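Local coordinates for protein Xaa-Pro aminopeptidase (Thermococcus sibiricus MM 739, PDB 4RGZ) that probably acts as a zinc-dependent peptidase of the M24B (prolidase and Xaa-Pro aminopeptidase) family, cleaving bonds next to proline, at residues V269-P274 with L321-V326; V326-P331 with E344-L349. All blocks are in the same frame, centred on the assembly; numbering follows the deposited sequence.

Interaction 1: V269-P274 with L321-V326; sequences VAEGIP and LKDGMV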
ATOM      1  N   VAL A 269     -22.532 -23.259   0.957  1.00 34.73           N
ATOM      2  CA  VAL A 269     -22.074 -22.762  -0.341  1.00 34.67           C
ATOM      3  C   VAL A 269     -22.387 -23.758  -1.466  1.00 37.52           C
ATOM      4  O   VAL A 269     -21.943 -24.910  -1.426  1.00 38.25           O
ATOM      5  CB  VAL A 269     -20.575 -22.455  -0.382  1.00 32.25           C
ATOM      6  CG1 VAL A 269     -20.156 -22.158  -1.816  1.00 33.68           C
ATOM      7  CG2 VAL A 269     -20.239 -21.316   0.533  1.00 29.05           C
ATOM      8  N   ALA A 270     -23.152 -23.267  -2.445  1.00 38.93           N
ATOM      9  CA  ALA A 270     -23.621 -24.003  -3.629  1.00 42.83           C
ATOM     10  C   ALA A 270     -23.894 -22.977  -4.753  1.00 44.65           C
ATOM     11  O   ALA A 270     -24.254 -21.819  -4.466  1.00 44.65           O
ATOM     12  CB  ALA A 270     -24.887 -24.761  -3.305  1.00 42.57           C
ATOM     13  N   GLU A 271     -23.700 -23.364  -6.014  1.00 45.87           N
ATOM     14  CA  GLU A 271     -24.092 -22.477  -7.099  1.00 46.99           C
ATOM     15  C   GLU A 271     -25.598 -22.213  -7.023  1.00 48.22           C
ATOM     16  O   GLU A 271     -26.409 -23.131  -6.837  1.00 49.63           O
ATOM     17  CB  GLU A 271     -23.724 -23.047  -8.491  1.00 50.13           C
ATOM     18  CG  GLU A 271     -24.321 -22.282  -9.679  1.00 51.44           C
ATOM     19  CD  GLU A 271     -23.694 -22.644 -11.017  1.00 54.67           C
ATOM     20  OE1 GLU A 271     -24.347 -23.357 -11.817  1.00 59.55           O
ATOM     21  OE2 GLU A 271     -22.560 -22.222 -11.286  1.00 53.47           O
ATOM     22  N   GLY A 272     -25.973 -20.958  -7.199  1.00 47.88           N
ATOM     23  CA  GLY A 272     -27.376 -20.625  -7.289  1.00 49.59           C
ATOM     24  C   GLY A 272     -27.921 -20.052  -5.993  1.00 48.35           C
ATOM     25  O   GLY A 272     -29.069 -19.675  -5.949  1.00 49.80           O
ATOM     26  N   ILE A 273     -27.118 -19.966  -4.932  1.00 45.23           N
ATOM     27  CA  ILE A 273     -27.663 -19.452  -3.694  1.00 43.45           C
ATOM     28  C   ILE A 273     -27.130 -18.055  -3.364  1.00 41.09           C
ATOM     29  O   ILE A 273     -25.979 -17.746  -3.680  1.00 39.76           O
ATOM     30  CB  ILE A 273     -27.537 -20.423  -2.483  1.00 43.26           C
ATOM     31  CG1 ILE A 273     -26.441 -19.978  -1.541  1.00 40.53           C
ATOM     32  CG2 ILE A 273     -27.421 -21.893  -2.873  1.00 44.48           C
ATOM     33  CD1 ILE A 273     -26.904 -20.070  -0.108  1.00 39.80           C
ATOM     34  N   PRO A 274     -27.980 -17.195  -2.743  1.00 40.76           N
ATOM     35  CA  PRO A 274     -27.536 -15.812  -2.591  1.00 38.70           C
ATOM     36  C   PRO A 274     -26.460 -15.689  -1.532  1.00 36.24           C
ATOM     37  O   PRO A 274     -26.449 -16.438  -0.551  1.00 35.97           O
ATOM     38  CB  PRO A 274     -28.825 -15.058  -2.206  1.00 40.33           C
ATOM     39  CG  PRO A 274     -29.965 -15.928  -2.655  1.00 41.75           C
ATOM     40  CD  PRO A 274     -29.447 -17.337  -2.537  1.00 41.95           C
ATOM     41  N   LEU A 321     -24.477 -16.812  -6.170  1.00 40.82           N
ATOM     42  CA  LEU A 321     -23.125 -17.341  -6.240  1.00 39.88           C
ATOM     43  C   LEU A 321     -22.968 -18.260  -7.451  1.00 42.58           C
ATOM     44  O   LEU A 321     -23.900 -19.003  -7.828  1.00 43.20           O
ATOM     45  CB  LEU A 321     -22.790 -18.086  -4.957  1.00 37.63           C
ATOM     46  CG  LEU A 321     -22.501 -17.213  -3.736  1.00 35.24           C
ATOM     47  CD1 LEU A 321     -23.086 -17.805  -2.474  1.00 33.86           C
ATOM     48  CD2 LEU A 321     -21.019 -17.034  -3.567  1.00 33.27           C
ATOM     49  N   LYS A 322     -21.798 -18.199  -8.082  1.00 42.74           N
ATOM     50  CA  LYS A 322     -21.621 -18.958  -9.347  1.00 45.87           C
ATOM     51  C   LYS A 322     -20.285 -19.677  -9.350  1.00 45.34           C
ATOM     52  O   LYS A 322     -19.298 -19.174  -8.777  1.00 42.75           O
ATOM     53  CB  LYS A 322     -21.659 -18.034 -10.578  1.00 48.02           C
ATOM     54  CG  LYS A 322     -22.866 -17.132 -10.738  1.00 49.00           C
ATOM     55  CD  LYS A 322     -24.058 -17.869 -11.309  1.00 51.91           C
ATOM     56  CE  LYS A 322     -25.025 -16.893 -11.954  1.00 54.51           C
ATOM     57  NZ  LYS A 322     -26.082 -17.599 -12.734  1.00 58.91           N
ATOM     58  N   ASP A 323     -20.250 -20.840  -9.993  1.00 47.09           N
ATOM     59  CA  ASP A 323     -18.963 -21.465 -10.299  1.00 48.08           C
ATOM     60  C   ASP A 323     -17.929 -20.393 -10.638  1.00 47.04           C
ATOM     61  O   ASP A 323     -18.211 -19.473 -11.404  1.00 48.42           O
ATOM     62  CB  ASP A 323     -19.069 -22.464 -11.450  1.00 51.82           C
ATOM     63  CG  ASP A 323     -19.585 -23.815 -11.005  1.00 53.21           C
ATOM     64  OD1 ASP A 323     -19.670 -24.074  -9.788  1.00 51.02           O
ATOM     65  OD2 ASP A 323     -19.933 -24.629 -11.887  1.00 57.62           O
ATOM     66  N   GLY A 324     -16.753 -20.501 -10.041  1.00 44.73           N
ATOM     67  CA  GLY A 324     -15.674 -19.606 -10.380  1.00 45.35           C
ATOM     68  C   GLY A 324     -15.384 -18.569  -9.322  1.00 42.26           C
ATOM     69  O   GLY A 324     -14.252 -18.043  -9.257  1.00 41.17           O
ATOM     70  N   MET A 325     -16.396 -18.288  -8.493  1.00 40.33           N
ATOM     71  CA  MET A 325     -16.262 -17.301  -7.434  1.00 38.13           C
ATOM     72  C   MET A 325     -15.365 -17.826  -6.317  1.00 36.69           C
ATOM     73  O   MET A 325     -15.451 -18.986  -5.959  1.00 36.66           O
ATOM     74  CB  MET A 325     -17.632 -16.892  -6.896  1.00 36.78           C
ATOM     75  CG  MET A 325     -18.413 -15.966  -7.814  1.00 37.70           C
ATOM     76  SD  MET A 325     -20.081 -15.551  -7.227  1.00 37.05           S
ATOM     77  CE  MET A 325     -20.518 -14.354  -8.507  1.00 40.28           C
ATOM     78  N   VAL A 326     -14.483 -16.973  -5.796  1.00 36.76           N
ATOM     79  CA  VAL A 326     -13.644 -17.339  -4.650  1.00 35.45           C
ATOM     80  C   VAL A 326     -13.839 -16.308  -3.587  1.00 33.87           C
ATOM     81  O   VAL A 326     -13.953 -15.121  -3.895  1.00 34.94           O
ATOM     82  CB  VAL A 326     -12.149 -17.357  -4.965  1.00 36.87           C
ATOM     83  CG1 VAL A 326     -11.371 -17.809  -3.733  1.00 34.19           C
ATOM     84  CG2 VAL A 326     -11.852 -18.244  -6.173  1.00 40.25           C
TER
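Gly272 and Ile273 meet Leu321 through two backbone hydrogen bonds, Gly272 N to Leu321 O (2.9 Å) and Leu321 N to Ile273 O (3.1 Å), which join two loops that each carry a type II beta turn. In the M24 metallopeptidase domain, the turn Ala270-Ile273 links helix 249-268 to helix 275-288, and the turn Lys322-Met325 leads into strand 326-335. The first bond is nearly straight; in the second the donor stands above the carbonyl plane of Ile273. A weak CA-H...O contact from Glu271 to Leu321 O accompanies them. Gly272 and Gly324 hold positive-phi turn positions, where a side chain would press on the preceding carbonyl oxygen.

Leu321 gives the apolar half of the contact. With CG anti to the carbonyl carbon (chi1 -75°), it turns CD1 to the side of Ile273 CG1, 4.1 Å away, both side chains pointing the same way; Val278 of helix 275-288 packs against the pair. On the polar side, Glu271 extends across Asp323 at about a right angle, their carboxylate planes 48° apart. The proximity of Glu271 OE2 to Asp323 OD2, 3.6 Å, is probably eased by Lys352, whose backbone N binds Asp323 OD1 and whose NZ forms a long, weak ion pair with Glu271. Asp323 N donates to the anti lone pair of Glu271 OE2 over 3.0 Å, with an N-H...O angle of 165°.

Interaction 2: V326-P331 with E344-L349; sequences VFTIEP and EDDVAL. With ZN (zinc ion), chain E.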
ATOM      1  N   VAL A 326     -14.483 -16.973  -5.796  1.00 36.76           N
ATOM      2  CA  VAL A 326     -13.644 -17.339  -4.650  1.00 35.45           C
ATOM      3  C   VAL A 326     -13.839 -16.308  -3.587  1.00 33.87           C
ATOM      4  O   VAL A 326     -13.953 -15.121  -3.895  1.00 34.94           O
ATOM      5  CB  VAL A 326     -12.149 -17.357  -4.965  1.00 36.87           C
ATOM      6  CG1 VAL A 326     -11.371 -17.809  -3.733  1.00 34.19           C
ATOM      7  CG2 VAL A 326     -11.852 -18.244  -6.173  1.00 40.25           C
ATOM      8  N   PHE A 327     -13.869 -16.758  -2.337  1.00 32.96           N
ATOM      9  CA  PHE A 327     -14.236 -15.890  -1.207  1.00 31.66           C
ATOM     10  C   PHE A 327     -14.012 -16.533   0.132  1.00 30.17           C
ATOM     11  O   PHE A 327     -13.838 -17.755   0.247  1.00 32.34           O
ATOM     12  CB  PHE A 327     -15.706 -15.458  -1.298  1.00 31.89           C
ATOM     13  CG  PHE A 327     -16.665 -16.596  -1.446  1.00 32.70           C
ATOM     14  CD1 PHE A 327     -17.009 -17.065  -2.696  1.00 34.51           C
ATOM     15  CD2 PHE A 327     -17.252 -17.182  -0.334  1.00 33.18           C
ATOM     16  CE1 PHE A 327     -17.900 -18.110  -2.845  1.00 35.15           C
ATOM     17  CE2 PHE A 327     -18.155 -18.229  -0.472  1.00 33.25           C
ATOM     18  CZ  PHE A 327     -18.471 -18.695  -1.738  1.00 34.70           C
ATOM     19  N   THR A 328     -14.079 -15.698   1.153  1.00 29.04           N
ATOM     20  CA  THR A 328     -13.864 -16.141   2.537  1.00 27.41           C
ATOM     21  C   THR A 328     -15.156 -16.435   3.251  1.00 26.86           C
ATOM     22  O   THR A 328     -16.205 -15.864   2.914  1.00 27.36           O
ATOM     23  CB  THR A 328     -13.135 -15.065   3.361  1.00 25.77           C
ATOM     24  OG1 THR A 328     -13.953 -13.889   3.416  1.00 26.24           O
ATOM     25  CG2 THR A 328     -11.772 -14.744   2.736  1.00 25.24           C
ATOM     26  N   ILE A 329     -15.068 -17.340   4.231  1.00 26.96           N
ATOM     27  CA  ILE A 329     -16.156 -17.630   5.200  1.00 26.13           C
ATOM     28  C   ILE A 329     -15.455 -17.497   6.539  1.00 25.80           C
ATOM     29  O   ILE A 329     -14.518 -18.232   6.815  1.00 26.29           O
ATOM     30  CB  ILE A 329     -16.742 -19.042   4.967  1.00 25.97           C
ATOM     31  CG1 ILE A 329     -17.216 -19.186   3.505  1.00 27.09           C
ATOM     32  CG2 ILE A 329     -17.842 -19.412   5.960  1.00 24.94           C
ATOM     33  CD1 ILE A 329     -18.346 -18.267   3.069  1.00 27.58           C
ATOM     34  N   GLU A 330     -15.834 -16.480   7.311  1.00 27.48           N
ATOM     35  CA  GLU A 330     -15.087 -16.085   8.537  1.00 26.87           C
ATOM     36  C   GLU A 330     -15.974 -15.452   9.635  1.00 26.44           C
ATOM     37  O   GLU A 330     -15.718 -14.338  10.103  1.00 25.44           O
ATOM     38  CB  GLU A 330     -13.872 -15.177   8.216  1.00 27.13           C
ATOM     39  CG  GLU A 330     -14.193 -13.886   7.455  1.00 31.16           C
ATOM     40  CD  GLU A 330     -13.018 -12.899   7.217  1.00 32.81           C
ATOM     41  OE1 GLU A 330     -11.939 -12.952   7.857  1.00 32.12           O
ATOM     42  OE2 GLU A 330     -13.198 -12.035   6.341  1.00 37.09           O
ATOM     43  N   PRO A 331     -17.004 -16.182  10.079  1.00 26.34           N
ATOM     44  CA  PRO A 331     -17.746 -15.659  11.220  1.00 27.01           C
ATOM     45  C   PRO A 331     -16.856 -15.559  12.475  1.00 27.04           C
ATOM     46  O   PRO A 331     -15.875 -16.315  12.624  1.00 26.15           O
ATOM     47  CB  PRO A 331     -18.840 -16.728  11.448  1.00 27.94           C
ATOM     48  CG  PRO A 331     -18.304 -17.980  10.840  1.00 26.83           C
ATOM     49  CD  PRO A 331     -17.411 -17.557   9.716  1.00 26.50           C
ATOM     50  N   GLU A 344     -11.454 -18.624   9.451  1.00 29.86           N
ATOM     51  CA  GLU A 344     -11.580 -18.182   8.082  1.00 29.03           C
ATOM     52  C   GLU A 344     -10.980 -19.207   7.135  1.00 30.56           C
ATOM     53  O   GLU A 344      -9.866 -19.723   7.333  1.00 30.72           O
ATOM     54  CB  GLU A 344     -10.838 -16.865   7.911  1.00 29.89           C
ATOM     55  CG  GLU A 344     -11.091 -16.147   6.589  1.00 29.76           C
ATOM     56  CD  GLU A 344     -10.203 -14.924   6.417  1.00 31.94           C
ATOM     57  OE1 GLU A 344      -9.147 -14.814   7.114  1.00 32.27           O
ATOM     58  OE2 GLU A 344     -10.553 -14.069   5.576  1.00 31.93           O
ATOM     59  N   ASP A 345     -11.729 -19.496   6.089  1.00 31.07           N
ATOM     60  CA  ASP A 345     -11.253 -20.352   5.027  1.00 30.32           C
ATOM     61  C   ASP A 345     -11.469 -19.624   3.702  1.00 30.13           C
ATOM     62  O   ASP A 345     -12.286 -18.689   3.583  1.00 26.72           O
ATOM     63  CB  ASP A 345     -12.028 -21.678   5.025  1.00 32.21           C
ATOM     64  CG  ASP A 345     -11.514 -22.691   6.058  1.00 33.74           C
ATOM     65  OD1 ASP A 345     -10.291 -22.891   6.204  1.00 34.42           O
ATOM     66  OD2 ASP A 345     -12.346 -23.352   6.698  1.00 36.03           O
ATOM     67  N   ASP A 346     -10.738 -20.082   2.692  1.00 31.22           N
ATOM     68  CA  ASP A 346     -10.934 -19.618   1.340  1.00 30.03           C
ATOM     69  C   ASP A 346     -11.725 -20.696   0.625  1.00 31.66           C
ATOM     70  O   ASP A 346     -11.340 -21.863   0.666  1.00 33.28           O
ATOM     71  CB  ASP A 346      -9.571 -19.330   0.723  1.00 29.96           C
ATOM     72  CG  ASP A 346      -8.898 -18.181   1.425  1.00 29.04           C
ATOM     73  OD1 ASP A 346      -9.631 -17.526   2.203  1.00 26.59           O
ATOM     74  OD2 ASP A 346      -7.680 -17.921   1.242  1.00 31.35           O
ATOM     75  N   VAL A 347     -12.849 -20.316   0.019  1.00 30.77           N
ATOM     76  CA  VAL A 347     -13.716 -21.280  -0.672  1.00 33.06           C
ATOM     77  C   VAL A 347     -13.813 -20.885  -2.147  1.00 34.40           C
ATOM     78  O   VAL A 347     -13.933 -19.719  -2.475  1.00 35.72           O
ATOM     79  CB  VAL A 347     -15.138 -21.295  -0.062  1.00 33.40           C
ATOM     80  CG1 VAL A 347     -16.019 -22.330  -0.742  1.00 36.24           C
ATOM     81  CG2 VAL A 347     -15.108 -21.495   1.441  1.00 31.25           C
ATOM     82  N   ALA A 348     -13.729 -21.863  -3.031  1.00 37.50           N
ATOM     83  CA  ALA A 348     -13.891 -21.692  -4.472  1.00 38.71           C
ATOM     84  C   ALA A 348     -15.102 -22.521  -4.768  1.00 41.04           C
ATOM     85  O   ALA A 348     -15.246 -23.619  -4.220  1.00 41.95           O
ATOM     86  CB  ALA A 348     -12.699 -22.260  -5.214  1.00 39.90           C
ATOM     87  N   LEU A 349     -15.983 -21.984  -5.600  1.00 42.71           N
ATOM     88  CA  LEU A 349     -17.171 -22.684  -6.029  1.00 45.93           C
ATOM     89  C   LEU A 349     -16.855 -23.393  -7.362  1.00 50.10           C
ATOM     90  O   LEU A 349     -16.726 -22.743  -8.394  1.00 51.37           O
ATOM     91  CB  LEU A 349     -18.302 -21.671  -6.200  1.00 44.98           C
ATOM     92  CG  LEU A 349     -19.662 -21.975  -5.591  1.00 44.97           C
ATOM     93  CD1 LEU A 349     -20.596 -20.818  -5.881  1.00 45.48           C
ATOM     94  CD2 LEU A 349     -20.246 -23.259  -6.140  1.00 48.63           C
TER
HETATM   95 ZN    ZN E 401      -8.588 -12.715   6.942  1.00 50.00          ZN
HETATM   96  O   HOH W   1     -10.039 -11.239   6.643  1.00 32.51           O
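The beta hairpin of strands 326-335 and 339-350 carries Glu330 and Glu344 side by side at the metal centre of this M24 peptidase. Its antiparallel ladder includes the hydrogen-bonded pairs Phe327-Val347 and Ile329-Asp345; Val347 N reaches Phe327 O at 2.8 Å. On their face of the sheet, Ile329 CG1 packs on Val347 CG2 at 3.7 Å, while the backbone oxygen Val347 O sits above one face of the Phe327 ring, toward its rim. On the other face, Thr328 CG2 approaches Glu344 OE2, and Thr328 OG1 accepts from His301 N.

Glu344 CG is anti to its backbone N (chi1 -169°), and the extended chain brings OE1 to the zinc ion at 2.2 Å, with OE2 farther away at 2.7 Å. Asp226, Asp237 and water 1 also bind this zinc ion; Thr239 OG1 is hydrogen-bonded to Glu344 OE1. The Glu330 carboxylate stacks on that of Glu344, planes 11° apart, and its OE1 accepts from water 1 at 2.8 Å. Glu330 is a known zinc ligand of this protein, but here its side chain stays about 4 Å from a second zinc ion. An alanine in place of Glu330 is likely to leave the zinc-bound water without this acceptor and open a gap beside Glu344. Metal and carboxylate thus hold the water between them, consistent with an M24 metal centre.

How the interactions relate
Interactions 1 and 2 follow one another along the chain and share Val326, where the turn of 321-326 becomes the first strand of the hairpin; their centres are 11 Å apart. Leu349 joins them: its O probably accepts from Gly324 N at 2.8 Å, and its N probably donates to Met325 O at 3.1 Å, carrying the pairing of 344-349 back into the turn. Side chains continue the junction, with Leu321 CD2 against Phe327 CE1 at 3.4 Å and Leu349 CD2 near Glu271 N. Interaction 1 thus borders the Val326-Leu349 end of the hairpin, away from the annotated sites, while the Glu330-Glu344 end of interaction 2 reaches the zinc ion.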